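Local coordinates for protein cysteine synthase (Fusobacterium nucleatum subsp. nucleatum strain ATCC 25586, PDB 5XEN) that probably makes L-cysteine and acetate from O-acetyl-L-serine and hydrogen sulfide, using pyridoxal 5'-phosphate as cofactor, at residues B[12-17]-B[45-50]; B[155-160]-B[189-194]. All coordinates share one frame; numbering follows the deposited sequence.

Contact 1 of 2, residues B[12-17]-B[45-50]. With SER (serine), chain N.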
ATOM      1  N   ASP B  12     -14.012   1.149  -5.824  1.00 14.54           N
ATOM      2  CA  ASP B  12     -13.677   1.468  -7.205  1.00 16.13           C
ATOM      3  C   ASP B  12     -12.174   1.404  -7.490  1.00 15.50           C
ATOM      4  O   ASP B  12     -11.759   1.454  -8.646  1.00 16.48           O
ATOM      5  CB  ASP B  12     -14.220   2.842  -7.628  1.00 18.32           C
ATOM      6  CG  ASP B  12     -15.723   2.950  -7.468  1.00 21.13           C
ATOM      7  OD1 ASP B  12     -16.425   2.021  -7.862  1.00 21.83           O
ATOM      8  OD2 ASP B  12     -16.208   3.956  -6.894  1.00 26.47           O
ATOM      9  N   LEU B  13     -11.350   1.274  -6.457  1.00 13.51           N
ATOM     10  CA  LEU B  13      -9.910   1.187  -6.653  1.00 13.50           C
ATOM     11  C   LEU B  13      -9.418  -0.259  -6.749  1.00 12.36           C
ATOM     12  O   LEU B  13      -8.223  -0.502  -6.962  1.00 12.48           O
ATOM     13  CB  LEU B  13      -9.188   1.890  -5.512  1.00 13.15           C
ATOM     14  CG  LEU B  13      -9.633   3.344  -5.221  1.00 13.89           C
ATOM     15  CD1 LEU B  13      -8.801   3.935  -4.070  1.00 14.29           C
ATOM     16  CD2 LEU B  13      -9.559   4.210  -6.473  1.00 14.45           C
ATOM     17  N   ILE B  14     -10.311  -1.221  -6.546  1.00 11.10           N
ATOM     18  CA  ILE B  14      -9.920  -2.640  -6.570  1.00 10.71           C
ATOM     19  C   ILE B  14      -9.592  -3.041  -8.011  1.00 11.12           C
ATOM     20  O   ILE B  14     -10.309  -2.714  -8.929  1.00 10.49           O
ATOM     21  CB  ILE B  14     -11.027  -3.531  -5.984  1.00 10.60           C
ATOM     22  CG1 ILE B  14     -11.215  -3.234  -4.488  1.00 10.62           C
ATOM     23  CG2 ILE B  14     -10.762  -5.021  -6.218  1.00 10.69           C
ATOM     24  CD1 ILE B  14     -12.448  -3.877  -3.845  1.00 10.21           C
ATOM     25  N   GLY B  15      -8.502  -3.772  -8.186  1.00 10.89           N
ATOM     26  CA  GLY B  15      -8.121  -4.248  -9.496  1.00 11.22           C
ATOM     27  C   GLY B  15      -7.338  -3.241 -10.284  1.00 11.29           C
ATOM     28  O   GLY B  15      -6.895  -2.209  -9.739  1.00 11.45           O
ATOM     29  N   ASN B  16      -7.168  -3.528 -11.582  1.00 11.66           N
ATOM     30  CA  ASN B  16      -6.352  -2.697 -12.478  1.00 12.37           C
ATOM     31  C   ASN B  16      -4.971  -2.400 -11.909  1.00 11.47           C
ATOM     32  O   ASN B  16      -4.503  -1.275 -11.896  1.00 11.34           O
ATOM     33  CB  ASN B  16      -7.074  -1.402 -12.850  1.00 14.08           C
ATOM     34  CG  ASN B  16      -8.285  -1.651 -13.719  1.00 17.19           C
ATOM     35  OD1 ASN B  16      -8.170  -2.246 -14.793  1.00 18.65           O
ATOM     36  ND2 ASN B  16      -9.459  -1.233 -13.250  1.00 19.30           N
ATOM     37  N   THR B  17      -4.328  -3.450 -11.428  1.00 10.41           N
ATOM     38  CA  THR B  17      -3.072  -3.325 -10.743  1.00 10.05           C
ATOM     39  C   THR B  17      -1.948  -3.335 -11.745  1.00 10.24           C
ATOM     40  O   THR B  17      -2.094  -3.871 -12.843  1.00  9.55           O
ATOM     41  CB  THR B  17      -2.885  -4.482  -9.751  1.00  9.61           C
ATOM     42  OG1 THR B  17      -3.001  -5.714 -10.463  1.00  9.51           O
ATOM     43  CG2 THR B  17      -3.951  -4.400  -8.660  1.00  9.54           C
ATOM     44  N   THR B  45      -4.438  -9.309  -3.376  1.00  7.28           N
ATOM     45  CA  THR B  45      -5.326  -9.769  -4.428  1.00  7.12           C
ATOM     46  C   THR B  45      -6.713 -10.157  -3.896  1.00  7.13           C
ATOM     47  O   THR B  45      -7.665 -10.169  -4.651  1.00  7.08           O
ATOM     48  CB  THR B  45      -4.723 -10.962  -5.233  1.00  7.24           C
ATOM     49  OG1 THR B  45      -5.257 -10.959  -6.557  1.00  7.80           O
ATOM     50  CG2 THR B  45      -4.998 -12.306  -4.582  1.00  7.26           C
ATOM     51  N   LYS B  46      -6.815 -10.447  -2.603  1.00  7.23           N
ATOM     52  CA  LYS B  46      -8.072 -10.956  -2.052  0.55  7.86           C
ATOM     53  C   LYS B  46      -9.162  -9.912  -2.053  1.00  7.60           C
ATOM     54  O   LYS B  46     -10.331 -10.258  -1.905  1.00  7.69           O
ATOM     55  CB  LYS B  46      -7.903 -11.460  -0.622  0.55  8.28           C
ATOM     56  CG  LYS B  46      -6.796 -12.453  -0.404  0.55  8.78           C
ATOM     57  CD  LYS B  46      -6.994 -13.725  -1.181  0.55  9.30           C
ATOM     58  CE  LYS B  46      -5.751 -14.580  -1.067  0.55  9.68           C
ATOM     59  NZ  LYS B  46      -4.630 -13.830  -1.643  0.55 10.25           N
ATOM     60  N   ASP B  47      -8.804  -8.636  -2.218  1.00  7.91           N
ATOM     61  CA  ASP B  47      -9.819  -7.572  -2.436  1.00  8.21           C
ATOM     62  C   ASP B  47     -10.763  -7.983  -3.582  1.00  7.93           C
ATOM     63  O   ASP B  47     -11.986  -7.722  -3.542  1.00  7.70           O
ATOM     64  CB  ASP B  47      -9.193  -6.261  -2.870  1.00  8.70           C
ATOM     65  CG  ASP B  47      -8.549  -5.468  -1.753  1.00  9.76           C
ATOM     66  OD1 ASP B  47      -8.422  -5.999  -0.622  1.00 11.23           O
ATOM     67  OD2 ASP B  47      -8.114  -4.308  -2.035  1.00 10.48           O
ATOM     68  N   ARG B  48     -10.196  -8.617  -4.617  1.00  7.43           N
ATOM     69  CA  ARG B  48     -10.984  -9.021  -5.763  1.00  7.39           C
ATOM     70  C   ARG B  48     -12.033 -10.092  -5.440  1.00  7.37           C
ATOM     71  O   ARG B  48     -13.175 -10.024  -5.905  1.00  7.08           O
ATOM     72  CB  ARG B  48     -10.077  -9.563  -6.848  1.00  7.59           C
ATOM     73  CG  ARG B  48      -9.072  -8.577  -7.395  1.00  7.59           C
ATOM     74  CD  ARG B  48      -8.227  -9.287  -8.442  1.00  7.75           C
ATOM     75  NE  ARG B  48      -7.119  -8.516  -8.912  1.00  8.18           N
ATOM     76  CZ  ARG B  48      -7.103  -7.752 -10.017  1.00  8.49           C
ATOM     77  NH1 ARG B  48      -8.189  -7.627 -10.771  1.00  8.28           N
ATOM     78  NH2 ARG B  48      -6.007  -7.085 -10.338  1.00  8.82           N
ATOM     79  N   ILE B  49     -11.635 -11.082  -4.658  1.00  7.10           N
ATOM     80  CA  ILE B  49     -12.540 -12.127  -4.304  1.00  7.26           C
ATOM     81  C   ILE B  49     -13.506 -11.705  -3.223  1.00  7.52           C
ATOM     82  O   ILE B  49     -14.653 -12.167  -3.217  1.00  7.67           O
ATOM     83  CB  ILE B  49     -11.826 -13.443  -3.984  1.00  7.05           C
ATOM     84  CG1 ILE B  49     -11.163 -13.468  -2.594  1.00  6.91           C
ATOM     85  CG2 ILE B  49     -10.802 -13.704  -5.113  1.00  7.09           C
ATOM     86  CD1 ILE B  49     -10.759 -14.890  -2.176  1.00  6.70           C
ATOM     87  N   ALA B  50     -13.041 -10.872  -2.297  1.00  7.76           N
ATOM     88  CA  ALA B  50     -13.923 -10.346  -1.278  1.00  8.21           C
ATOM     89  C   ALA B  50     -15.068  -9.597  -1.980  1.00  8.50           C
ATOM     90  O   ALA B  50     -16.244  -9.769  -1.615  1.00  8.69           O
ATOM     91  CB  ALA B  50     -13.146  -9.448  -0.301  1.00  8.16           C
TER
HETATM   92  N   SER N 402      -4.591 -16.834   1.445  0.55  7.53           N
HETATM   93  CA  SER N 402      -6.019 -16.948   1.695  0.55  8.52           C
HETATM   94  C   SER N 402      -6.524 -16.039   2.860  0.55  8.60           C
HETATM   95  O   SER N 402      -7.409 -16.472   3.663  0.55  8.73           O
HETATM   96  CB  SER N 402      -6.350 -18.338   2.043  0.55  8.64           C
HETATM   97  OG  SER N 402      -5.961 -18.485   3.399  0.55  9.32           O
HETATM   98  OXT SER N 402      -6.210 -14.847   2.752  0.55  8.17           O

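Contact 2 of 2, residues B[155-160]-B[189-194]. With CA (calcium ion), chain R.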
ATOM      1  N   ALA B 155     -13.507 -14.369  -9.961  1.00  8.66           N
ATOM      2  CA  ALA B 155     -13.049 -12.994  -9.888  1.00  8.72           C
ATOM      3  C   ALA B 155     -11.770 -12.825 -10.702  1.00  8.23           C
ATOM      4  O   ALA B 155     -11.622 -11.859 -11.446  1.00  8.36           O
ATOM      5  CB  ALA B 155     -12.826 -12.535  -8.437  1.00  8.05           C
ATOM      6  N   HIS B 156     -10.840 -13.769 -10.541  1.00  8.16           N
ATOM      7  CA  HIS B 156      -9.543 -13.721 -11.255  1.00  8.29           C
ATOM      8  C   HIS B 156      -9.655 -14.023 -12.752  1.00  9.00           C
ATOM      9  O   HIS B 156      -8.942 -13.448 -13.595  1.00  9.53           O
ATOM     10  CB  HIS B 156      -8.582 -14.699 -10.579  1.00  7.96           C
ATOM     11  CG  HIS B 156      -8.248 -14.331  -9.153  1.00  7.93           C
ATOM     12  ND1 HIS B 156      -7.507 -13.248  -8.856  1.00  7.97           N
ATOM     13  CD2 HIS B 156      -8.607 -14.912  -7.945  1.00  8.17           C
ATOM     14  CE1 HIS B 156      -7.375 -13.144  -7.519  1.00  7.94           C
ATOM     15  NE2 HIS B 156      -8.036 -14.166  -6.948  1.00  8.28           N
ATOM     16  N   TYR B 157     -10.551 -14.943 -13.087  1.00  9.17           N
ATOM     17  CA  TYR B 157     -10.904 -15.235 -14.462  1.00 10.03           C
ATOM     18  C   TYR B 157     -11.387 -13.986 -15.191  1.00 10.46           C
ATOM     19  O   TYR B 157     -10.997 -13.712 -16.333  1.00 10.37           O
ATOM     20  CB  TYR B 157     -11.969 -16.311 -14.453  1.00 10.58           C
ATOM     21  CG  TYR B 157     -12.529 -16.733 -15.801  1.00 11.10           C
ATOM     22  CD1 TYR B 157     -11.933 -17.753 -16.526  1.00 11.52           C
ATOM     23  CD2 TYR B 157     -13.690 -16.156 -16.303  1.00 11.99           C
ATOM     24  CE1 TYR B 157     -12.489 -18.180 -17.724  1.00 12.43           C
ATOM     25  CE2 TYR B 157     -14.244 -16.557 -17.508  1.00 12.28           C
ATOM     26  CZ  TYR B 157     -13.656 -17.581 -18.202  1.00 12.89           C
ATOM     27  OH  TYR B 157     -14.197 -17.957 -19.407  1.00 13.73           O
ATOM     28  N   GLU B 158     -12.212 -13.208 -14.508  1.00 10.75           N
ATOM     29  CA  GLU B 158     -12.823 -12.017 -15.091  1.00 10.73           C
ATOM     30  C   GLU B 158     -11.972 -10.768 -15.105  1.00 10.38           C
ATOM     31  O   GLU B 158     -12.113  -9.942 -16.017  1.00  9.90           O
ATOM     32  CB  GLU B 158     -14.119 -11.696 -14.339  1.00 12.02           C
ATOM     33  CG  GLU B 158     -15.209 -12.689 -14.689  1.00 13.13           C
ATOM     34  CD  GLU B 158     -16.524 -12.462 -13.948  1.00 15.80           C
ATOM     35  OE1 GLU B 158     -16.602 -11.534 -13.110  1.00 16.94           O
ATOM     36  OE2 GLU B 158     -17.467 -13.241 -14.187  1.00 18.01           O
ATOM     37  N   THR B 159     -11.085 -10.596 -14.123  1.00  9.67           N
ATOM     38  CA  THR B 159     -10.376  -9.320 -13.998  1.00  9.82           C
ATOM     39  C   THR B 159      -8.846  -9.529 -14.057  1.00  9.46           C
ATOM     40  O   THR B 159      -8.206  -9.090 -15.022  1.00  9.83           O
ATOM     41  CB  THR B 159     -10.816  -8.507 -12.735  1.00 10.03           C
ATOM     42  OG1 THR B 159     -10.564  -9.262 -11.547  1.00 10.62           O
ATOM     43  CG2 THR B 159     -12.289  -8.097 -12.828  1.00 11.26           C
ATOM     44  N   THR B 160      -8.285 -10.244 -13.096  1.00  8.63           N
ATOM     45  CA  THR B 160      -6.815 -10.433 -13.028  1.00  8.18           C
ATOM     46  C   THR B 160      -6.217 -10.891 -14.357  1.00  8.19           C
ATOM     47  O   THR B 160      -5.271 -10.281 -14.872  1.00  7.83           O
ATOM     48  CB  THR B 160      -6.462 -11.453 -11.946  1.00  8.15           C
ATOM     49  OG1 THR B 160      -7.167 -11.121 -10.744  1.00  7.40           O
ATOM     50  CG2 THR B 160      -4.954 -11.503 -11.658  1.00  7.87           C
ATOM     51  N   ALA B 189      -5.297 -18.728 -14.461  1.00  7.83           N
ATOM     52  CA  ALA B 189      -4.765 -19.677 -15.464  1.00  8.44           C
ATOM     53  C   ALA B 189      -5.863 -20.118 -16.424  1.00  8.99           C
ATOM     54  O   ALA B 189      -5.613 -20.294 -17.615  1.00  9.19           O
ATOM     55  CB  ALA B 189      -4.107 -20.877 -14.778  1.00  7.93           C
ATOM     56  N   LYS B 190      -7.086 -20.298 -15.922  1.00  9.87           N
ATOM     57  CA  LYS B 190      -8.185 -20.751 -16.783  1.00 10.62           C
ATOM     58  C   LYS B 190      -8.457 -19.750 -17.892  1.00 10.02           C
ATOM     59  O   LYS B 190      -8.564 -20.110 -19.057  1.00 10.02           O
ATOM     60  CB  LYS B 190      -9.469 -21.005 -15.962  1.00 11.85           C
ATOM     61  CG  LYS B 190     -10.615 -21.631 -16.779  1.00 13.65           C
ATOM     62  CD  LYS B 190     -11.887 -21.802 -15.927  1.00 15.72           C
ATOM     63  CE  LYS B 190     -13.023 -22.420 -16.760  1.00 17.74           C
ATOM     64  NZ  LYS B 190     -14.326 -22.422 -16.016  1.00 19.79           N
ATOM     65  N   LYS B 191      -8.540 -18.468 -17.558  1.00 10.18           N
ATOM     66  CA  LYS B 191      -8.768 -17.459 -18.587  1.00 10.13           C
ATOM     67  C   LYS B 191      -7.569 -17.340 -19.532  1.00 10.04           C
ATOM     68  O   LYS B 191      -7.736 -17.310 -20.779  1.00  9.99           O
ATOM     69  CB  LYS B 191      -9.064 -16.084 -17.984  1.00 10.52           C
ATOM     70  CG  LYS B 191      -9.162 -14.959 -18.999  1.00 10.57           C
ATOM     71  CD  LYS B 191     -10.233 -15.159 -20.068  1.00 11.10           C
ATOM     72  CE  LYS B 191     -11.658 -15.062 -19.508  1.00 11.60           C
ATOM     73  NZ  LYS B 191     -11.981 -13.688 -18.991  1.00 11.02           N
ATOM     74  N   LEU B 192      -6.362 -17.315 -18.967  1.00  9.91           N
ATOM     75  CA  LEU B 192      -5.172 -17.213 -19.816  1.00 10.56           C
ATOM     76  C   LEU B 192      -5.103 -18.340 -20.845  1.00 10.94           C
ATOM     77  O   LEU B 192      -4.843 -18.094 -22.046  1.00 10.84           O
ATOM     78  CB  LEU B 192      -3.901 -17.175 -18.988  1.00 10.32           C
ATOM     79  CG  LEU B 192      -3.726 -15.943 -18.082  1.00 10.38           C
ATOM     80  CD1 LEU B 192      -2.460 -16.063 -17.241  1.00  9.87           C
ATOM     81  CD2 LEU B 192      -3.788 -14.656 -18.884  1.00 10.24           C
ATOM     82  N   LYS B 193      -5.381 -19.561 -20.378  1.00 11.60           N
ATOM     83  CA  LYS B 193      -5.378 -20.741 -21.238  1.00 12.11           C
ATOM     84  C   LYS B 193      -6.495 -20.720 -22.296  1.00 13.33           C
ATOM     85  O   LYS B 193      -6.306 -21.249 -23.392  1.00 13.37           O
ATOM     86  CB  LYS B 193      -5.329 -22.040 -20.429  1.00 11.91           C
ATOM     87  CG  LYS B 193      -3.895 -22.351 -20.029  1.00 12.16           C
ATOM     88  CD  LYS B 193      -3.700 -23.632 -19.232  1.00 12.40           C
ATOM     89  CE  LYS B 193      -2.237 -24.021 -19.250  1.00 11.98           C
ATOM     90  NZ  LYS B 193      -1.974 -25.237 -18.411  1.00 12.69           N
ATOM     91  N   GLU B 194      -7.635 -20.119 -21.972  1.00 13.97           N
ATOM     92  CA  GLU B 194      -8.681 -19.980 -22.999  0.55 14.65           C
ATOM     93  C   GLU B 194      -8.262 -19.050 -24.113  1.00 15.21           C
ATOM     94  O   GLU B 194      -8.570 -19.356 -25.249  1.00 15.17           O
ATOM     95  CB  GLU B 194      -9.985 -19.533 -22.363  0.55 14.85           C
ATOM     96  CG  GLU B 194     -10.619 -20.659 -21.583  0.55 14.93           C
ATOM     97  CD  GLU B 194     -11.866 -20.246 -20.850  0.55 14.83           C
ATOM     98  OE1 GLU B 194     -12.251 -19.058 -20.962  0.55 14.52           O
ATOM     99  OE2 GLU B 194     -12.437 -21.112 -20.156  0.55 13.90           O
TER
HETATM  100 CA    CA R 406      -9.494 -20.679 -26.916  1.00 27.85          CA
HETATM  101  O   HOH W   1     -11.488 -19.747 -26.442  1.00 31.52           O

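Contact 1 of 2, residues B[12-17]-B[45-50]
I14 lays its side chain against the first turn of helix 46-59, where D47 and R48 receive it. Its CG2 sits 3.9 Å from D47 CB and 4.1 Å from R48 CG, while its CD1 comes to 3.9 Å from the carbonyl O of D47. With CG1 beside the backbone N of I14 (chi1 -66°) and CG2 anti to it, the branching at CB lets both CG1 and CG2 touch D47 CB.

R48 runs extended from CG to NE and brings its guanidinium to the loop. G15 CA lies over one face, 3.6 Å from R48 NH1; glycine suits this place, since its phi of 84° and psi of -168° would jam a CB against the preceding carbonyl. At the guanidinium edge, near its plane, T17 OG1 comes 3.3 Å from R48 NH2.

Second-shell acids hold these groups. E37 forms a salt bridge with R48 NE and a hydrogen bond with T17 OG1, and E163 on helix 151-167 pairs with R48 NH2. D47 turns its carboxylate to the backbone N of G42.

One residue before D47, K46 CE is 3.6 Å from N of the bound serine, and K46 also touches the cofactor. K46 is predicted to carry that cofactor, consistent with the lysine-bearing helix start of fold type II pyridoxal-phosphate enzymes, and the contact backs this turn on the side of the N-terminal loop.

Contact 2 of 2, residues B[155-160]-B[189-194]
Y157 lies across K191 at about a right angle, and this pair is the dense part of the contact between segments 155-160 and 189-194 of helices 151-167 and 183-195. K191 CE sits under one face of the phenol ring, 3.5 Å from Y157 CZ, in a CH-pi contact. The ammonium follows as a cation-pi partner, with K191 NZ 4.2 Å from the centroid of the Y157 ring. A lysine can do this because its chain bends at chi2, chi3 and chi4, all near +60°, and curls back beneath the ring. The curl also lets K191 NZ donate to the carbonyl O of Y157 over 2.8 Å, approaching from above the carbonyl plane. E162, further along the same helix as Y157, forms a salt bridge with that ammonium; ring, carbonyl and carboxylate would together be expected to offset the charge of this buried lysine.

K190, an exposed residue, makes the loose side: its chain is extended and only skims the ring, its CG 4.0 Å from Y157 CE1. At the far end of the ring Y157 OH donates to E194 OE1 at 2.7 Å, OE1 accepting through its syn lone pair, with the carboxylate plane 85° from that of the ring. E194 has a second conformer, so this bond may not be permanent. The carbonyl O of E194 binds a calcium ion at 2.3 Å.

The axes of the two short segments pass 8.3 Å apart at 55°. H156 touches both R48 and I49 of helix 46-59 and S184 and T188 of helix 183-195, so helix 151-167 packs against both; helix 183-195 follows strand 174-178 of the mixed sheet.

In the fold
From the N terminus, contact 1 comes first: the loop before strand 19-21 meets the start of helix 46-59, closing a loop that holds strands 19-21 and 31-36. Contact 2 opens only after that, joining helix 151-167 to helix 183-195 and closing a loop that passes through strand 174-178. The two are therefore in series, neither nested nor crossed. They meet in space nonetheless, their centres 14 Å apart. R48 NH1 makes a probable but weak hydrogen bond with T159 OG1, and H156 packs against T45 and I49. Helix 151-167 thus joins the N-terminal loop and lysine-bearing helix of contact 1 to the calcium-bearing helix of contact 2.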